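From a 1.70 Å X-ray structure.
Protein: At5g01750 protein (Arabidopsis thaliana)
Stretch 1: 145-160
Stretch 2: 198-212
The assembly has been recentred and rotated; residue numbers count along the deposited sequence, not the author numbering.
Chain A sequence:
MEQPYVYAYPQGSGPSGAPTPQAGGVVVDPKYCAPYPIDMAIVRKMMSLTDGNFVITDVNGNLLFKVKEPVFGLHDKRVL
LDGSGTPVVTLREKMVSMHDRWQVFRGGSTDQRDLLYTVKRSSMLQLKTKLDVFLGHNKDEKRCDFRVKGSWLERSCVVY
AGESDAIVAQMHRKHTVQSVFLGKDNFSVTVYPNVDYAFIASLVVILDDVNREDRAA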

# COMPACT_ATOMS: atom_id res chain seq x y z
N ASP A 145 4.56 -13.08 4.36
CA ASP A 145 3.78 -13.35 3.16
C ASP A 145 4.18 -12.51 1.94
O ASP A 145 4.03 -12.95 0.79
CB ASP A 145 2.32 -13.13 3.47
CG ASP A 145 1.84 -14.11 4.56
OD1 ASP A 145 1.80 -15.33 4.26
OD2 ASP A 145 1.61 -13.67 5.70
N PHE A 146 4.67 -11.32 2.20
CA PHE A 146 5.26 -10.47 1.13
C PHE A 146 6.46 -9.76 1.72
O PHE A 146 6.53 -9.48 2.95
CB PHE A 146 4.26 -9.40 0.62
CG PHE A 146 2.98 -9.99 0.06
CD1 PHE A 146 2.89 -10.24 -1.31
CD2 PHE A 146 1.91 -10.33 0.89
CE1 PHE A 146 1.70 -10.80 -1.87
CE2 PHE A 146 0.73 -10.87 0.36
CZ PHE A 146 0.63 -11.11 -1.01
N ARG A 147 7.37 -9.32 0.84
CA ARG A 147 8.48 -8.50 1.30
C ARG A 147 8.70 -7.34 0.32
O ARG A 147 8.45 -7.46 -0.88
CB ARG A 147 9.78 -9.28 1.46
CG ARG A 147 10.11 -10.23 0.36
CD ARG A 147 11.34 -11.06 0.80
NE ARG A 147 10.96 -12.37 1.31
CZ ARG A 147 10.65 -13.40 0.53
NH1 ARG A 147 10.68 -13.27 -0.79
NH2 ARG A 147 10.31 -14.56 1.08
N VAL A 148 9.19 -6.23 0.84
CA VAL A 148 9.59 -5.13 -0.05
C VAL A 148 11.10 -4.94 0.07
O VAL A 148 11.64 -4.84 1.18
CB VAL A 148 8.88 -3.81 0.40
CG1 VAL A 148 9.19 -2.69 -0.60
CG2 VAL A 148 7.32 -4.02 0.56
N LYS A 149 11.77 -4.91 -1.07
CA LYS A 149 13.23 -4.67 -1.13
C LYS A 149 13.48 -3.44 -2.00
O LYS A 149 12.56 -2.86 -2.55
CB LYS A 149 13.88 -5.88 -1.77
CG LYS A 149 13.59 -7.17 -1.04
CD LYS A 149 14.47 -8.34 -1.64
CE LYS A 149 14.46 -9.53 -0.69
NZ LYS A 149 14.90 -10.82 -1.33
N GLY A 150 14.74 -3.00 -2.09
CA GLY A 150 15.06 -1.87 -2.97
C GLY A 150 14.95 -0.58 -2.17
O GLY A 150 14.73 -0.62 -0.97
N SER A 151 15.07 0.55 -2.85
CA SER A 151 15.17 1.85 -2.14
C SER A 151 14.13 2.88 -2.57
O SER A 151 13.99 3.14 -3.74
CB SER A 151 16.58 2.42 -2.34
OG SER A 151 16.63 3.80 -2.00
N TRP A 152 13.40 3.45 -1.59
CA TRP A 152 12.45 4.52 -1.84
C TRP A 152 13.14 5.68 -2.50
O TRP A 152 12.66 6.20 -3.50
CB TRP A 152 11.76 4.98 -0.54
CG TRP A 152 10.84 6.14 -0.65
CD1 TRP A 152 11.09 7.43 -0.32
CD2 TRP A 152 9.47 6.10 -1.10
NE1 TRP A 152 9.97 8.21 -0.55
CE2 TRP A 152 8.97 7.41 -1.02
CE3 TRP A 152 8.64 5.08 -1.57
CZ2 TRP A 152 7.67 7.73 -1.41
CZ3 TRP A 152 7.34 5.39 -1.93
CH2 TRP A 152 6.86 6.70 -1.83
N LEU A 153 14.27 6.09 -1.95
CA LEU A 153 14.94 7.28 -2.49
C LEU A 153 15.52 7.07 -3.90
O LEU A 153 15.56 8.01 -4.70
CB LEU A 153 15.97 7.83 -1.49
CG LEU A 153 15.42 8.44 -0.18
CD1 LEU A 153 16.53 8.70 0.84
CD2 LEU A 153 14.58 9.67 -0.41
N GLU A 154 15.89 5.84 -4.24
CA GLU A 154 16.32 5.51 -5.61
C GLU A 154 15.16 5.18 -6.58
O GLU A 154 15.34 5.06 -7.81
CB GLU A 154 17.34 4.35 -5.59
CG GLU A 154 18.70 4.82 -5.09
CD GLU A 154 19.73 3.69 -4.94
OE1 GLU A 154 19.89 2.88 -5.90
OE2 GLU A 154 20.38 3.62 -3.86
N ARG A 155 13.94 5.11 -6.03
CA ARG A 155 12.76 4.74 -6.83
C ARG A 155 12.87 3.31 -7.37
O ARG A 155 12.41 3.03 -8.49
CB ARG A 155 12.38 5.75 -7.96
CG ARG A 155 12.24 7.23 -7.55
CD ARG A 155 11.56 7.36 -6.17
NE ARG A 155 11.14 8.73 -5.87
CZ ARG A 155 10.61 9.12 -4.72
NH1 ARG A 155 10.49 8.27 -3.72
NH2 ARG A 155 10.20 10.38 -4.59
N SER A 156 13.42 2.43 -6.52
CA SER A 156 13.66 1.05 -6.96
C SER A 156 12.99 -0.04 -6.15
O SER A 156 13.33 -1.24 -6.32
CB SER A 156 15.17 0.76 -6.99
OG SER A 156 15.75 0.88 -5.71
N CYS A 157 12.05 0.33 -5.30
CA CYS A 157 11.32 -0.65 -4.49
C CYS A 157 10.67 -1.71 -5.33
O CYS A 157 10.11 -1.43 -6.39
CB CYS A 157 10.22 0.06 -3.68
SG CYS A 157 10.96 1.27 -2.47
N VAL A 158 10.77 -2.93 -4.85
CA VAL A 158 10.15 -4.08 -5.51
C VAL A 158 9.42 -4.83 -4.40
O VAL A 158 9.97 -5.03 -3.31
CB VAL A 158 11.20 -5.01 -6.14
CG1 VAL A 158 10.50 -6.14 -6.80
CG2 VAL A 158 12.05 -4.22 -7.19
N VAL A 159 8.18 -5.24 -4.67
CA VAL A 159 7.42 -6.05 -3.73
C VAL A 159 7.39 -7.49 -4.28
O VAL A 159 7.02 -7.71 -5.45
CB VAL A 159 5.94 -5.56 -3.63
CG1 VAL A 159 5.22 -6.26 -2.49
CG2 VAL A 159 5.88 -4.03 -3.34
N TYR A 160 7.72 -8.44 -3.38
CA TYR A 160 7.74 -9.87 -3.72
C TYR A 160 6.73 -10.64 -2.91
O TYR A 160 6.48 -10.28 -1.73
CB TYR A 160 9.09 -10.45 -3.35
CG TYR A 160 10.24 -9.83 -4.07
CD1 TYR A 160 10.68 -10.36 -5.28
CD2 TYR A 160 10.88 -8.72 -3.54
CE1 TYR A 160 11.77 -9.80 -5.96
CE2 TYR A 160 11.96 -8.14 -4.22
CZ TYR A 160 12.38 -8.68 -5.42
OH TYR A 160 13.46 -8.11 -6.05
N ALA A 198 -4.99 -2.28 -4.11
CA ALA A 198 -5.22 -1.54 -2.83
C ALA A 198 -4.15 -1.97 -1.85
O ALA A 198 -3.57 -1.17 -1.11
CB ALA A 198 -6.61 -1.78 -2.26
N PHE A 199 -3.85 -3.25 -1.87
CA PHE A 199 -2.74 -3.74 -1.02
C PHE A 199 -1.42 -3.01 -1.40
O PHE A 199 -0.74 -2.44 -0.54
CB PHE A 199 -2.62 -5.25 -1.26
CG PHE A 199 -1.38 -5.85 -0.66
CD1 PHE A 199 -1.07 -5.66 0.71
CD2 PHE A 199 -0.47 -6.54 -1.48
CE1 PHE A 199 0.08 -6.20 1.28
CE2 PHE A 199 0.65 -7.12 -0.92
CZ PHE A 199 0.98 -6.93 0.46
N ILE A 200 -1.07 -2.98 -2.68
CA ILE A 200 0.15 -2.28 -3.06
C ILE A 200 0.13 -0.75 -2.70
O ILE A 200 1.12 -0.21 -2.20
CB ILE A 200 0.46 -2.49 -4.55
CG1 ILE A 200 0.53 -4.00 -4.86
CG2 ILE A 200 1.75 -1.67 -4.86
CD1 ILE A 200 1.63 -4.76 -4.08
N ALA A 201 -1.02 -0.11 -2.88
CA ALA A 201 -1.17 1.31 -2.56
C ALA A 201 -0.94 1.46 -1.05
O ALA A 201 -0.26 2.39 -0.66
CB ALA A 201 -2.59 1.80 -2.88
N SER A 202 -1.41 0.52 -0.22
CA SER A 202 -1.12 0.70 1.20
C SER A 202 0.37 0.62 1.54
O SER A 202 0.88 1.31 2.45
CB SER A 202 -1.94 -0.30 2.05
OG SER A 202 -1.32 -1.58 1.97
N LEU A 203 1.11 -0.22 0.79
CA LEU A 203 2.54 -0.32 0.99
C LEU A 203 3.24 0.98 0.60
O LEU A 203 4.21 1.37 1.22
CB LEU A 203 3.12 -1.55 0.23
CG LEU A 203 2.58 -2.88 0.73
CD1 LEU A 203 3.28 -4.03 -0.09
CD2 LEU A 203 2.91 -3.11 2.21
N VAL A 204 2.81 1.58 -0.52
CA VAL A 204 3.34 2.85 -0.98
C VAL A 204 3.15 3.92 0.09
O VAL A 204 4.09 4.69 0.39
CB VAL A 204 2.67 3.26 -2.28
CG1 VAL A 204 3.04 4.77 -2.65
CG2 VAL A 204 3.10 2.25 -3.40
N VAL A 205 1.99 3.90 0.72
CA VAL A 205 1.69 4.80 1.84
C VAL A 205 2.67 4.60 3.01
O VAL A 205 3.21 5.56 3.54
CB VAL A 205 0.23 4.70 2.28
CG1 VAL A 205 0.00 5.55 3.56
CG2 VAL A 205 -0.70 5.17 1.10
N ILE A 206 2.87 3.36 3.39
CA ILE A 206 3.84 3.04 4.45
C ILE A 206 5.28 3.45 4.07
O ILE A 206 6.04 3.99 4.92
CB ILE A 206 3.77 1.54 4.81
CG1 ILE A 206 2.43 1.26 5.51
CG2 ILE A 206 4.92 1.16 5.72
CD1 ILE A 206 2.09 -0.24 5.64
N LEU A 207 5.71 3.19 2.84
CA LEU A 207 7.04 3.63 2.41
C LEU A 207 7.18 5.13 2.50
O LEU A 207 8.22 5.64 2.90
CB LEU A 207 7.31 3.17 0.99
CG LEU A 207 7.52 1.66 0.89
CD1 LEU A 207 7.44 1.23 -0.55
CD2 LEU A 207 8.91 1.33 1.52
N ASP A 208 6.15 5.83 2.05
CA ASP A 208 6.17 7.29 2.14
C ASP A 208 6.29 7.74 3.64
O ASP A 208 7.06 8.67 3.94
CB ASP A 208 4.89 7.83 1.56
CG ASP A 208 4.79 9.34 1.70
OD1 ASP A 208 5.43 10.00 0.91
OD2 ASP A 208 4.07 9.78 2.61
N ASP A 209 5.61 7.04 4.54
CA ASP A 209 5.61 7.37 5.99
C ASP A 209 7.02 7.16 6.53
O ASP A 209 7.51 8.00 7.29
CB ASP A 209 4.69 6.43 6.75
CG ASP A 209 4.38 6.94 8.15
OD1 ASP A 209 4.13 8.16 8.30
OD2 ASP A 209 4.38 6.10 9.07
N VAL A 210 7.66 6.09 6.10
CA VAL A 210 9.04 5.79 6.59
C VAL A 210 9.95 6.91 6.13
O VAL A 210 10.81 7.39 6.89
CB VAL A 210 9.58 4.46 6.07
CG1 VAL A 210 11.10 4.37 6.37
CG2 VAL A 210 8.85 3.31 6.72
N ASN A 211 9.76 7.36 4.90
CA ASN A 211 10.63 8.42 4.38
C ASN A 211 10.42 9.76 5.06
O ASN A 211 11.37 10.54 5.14
CB ASN A 211 10.44 8.63 2.90
CG ASN A 211 11.49 9.57 2.31
OD1 ASN A 211 12.70 9.31 2.42
ND2 ASN A 211 11.04 10.65 1.68
N ARG A 212 9.20 10.03 5.51
CA ARG A 212 8.84 11.35 6.07
C ARG A 212 8.80 11.36 7.61
O ARG A 212 9.58 10.67 8.28
CB ARG A 212 7.50 11.84 5.48
CG ARG A 212 6.25 11.15 6.07
CD ARG A 212 4.95 11.42 5.27
NE ARG A 212 3.78 11.27 6.14
CZ ARG A 212 3.37 12.20 7.00
NH1 ARG A 212 4.03 13.36 7.10
NH2 ARG A 212 2.30 11.99 7.77

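Residues 145-160 form a hairpin whose strands, 146-149 and 158-160, pair in antiparallel fashion, and one face of it packs on helix 198-211. The axes of strand 146-149 and the helix approach to 11.3 Å at 45°, a separation filled by side chains. No hydrogen bond joins the two stretches; the contact, burying 572 Å², is largely apolar.

Strand alternation selects the residues that take part. Phe146, Val148 and Val159 point their CA-to-CB bonds toward the helix, whereas Arg147 points away. On the helix, Phe199, Leu203, Leu207 and Asn211 recur every fourth residue and so line up on the side facing the hairpin. Phe199 (chi1 t) directs its edge at the face of Phe146 (chi1 m), with centroids 4.7 Å apart and planes at 52°. Leu203 and Leu207 share the m,t rotamer, which carries their CD1 methyls to the hairpin: Leu203 CD1 lies 3.8 Å from Val159 CG1 and 4.1 Å from Val148 CG2, while Leu207 CD1 sits 4.0 Å from Cys157 SG. Both valines are t. Ile200 starts sideways, but its m,m conformation brings CD1 within 4.2 Å of Val159 CG1.

Trp152 has the largest area covered by the helix. Its t rotamer, with chi2 at -101°, lays the indole along the helix, one face over Leu207 O and Asp208 CA; Trp152 CE3 is 3.5 Å from Leu207 CB. Trp152 NE1 and Asn211 ND2, 3.5 Å apart, are both donors and cannot bond, so Asn211 contributes packing here. Trp152 opens a type I turn that ends at Arg155, and its carbonyl is well used: Arg155 N and NH1 both donate to Trp152 O, each at 3.0 Å. Glu154 N donates to Ser151 OG (3.1 Å). Ser156, in the p rotamer, accepts from Ser151 N through OG at 3.0 Å.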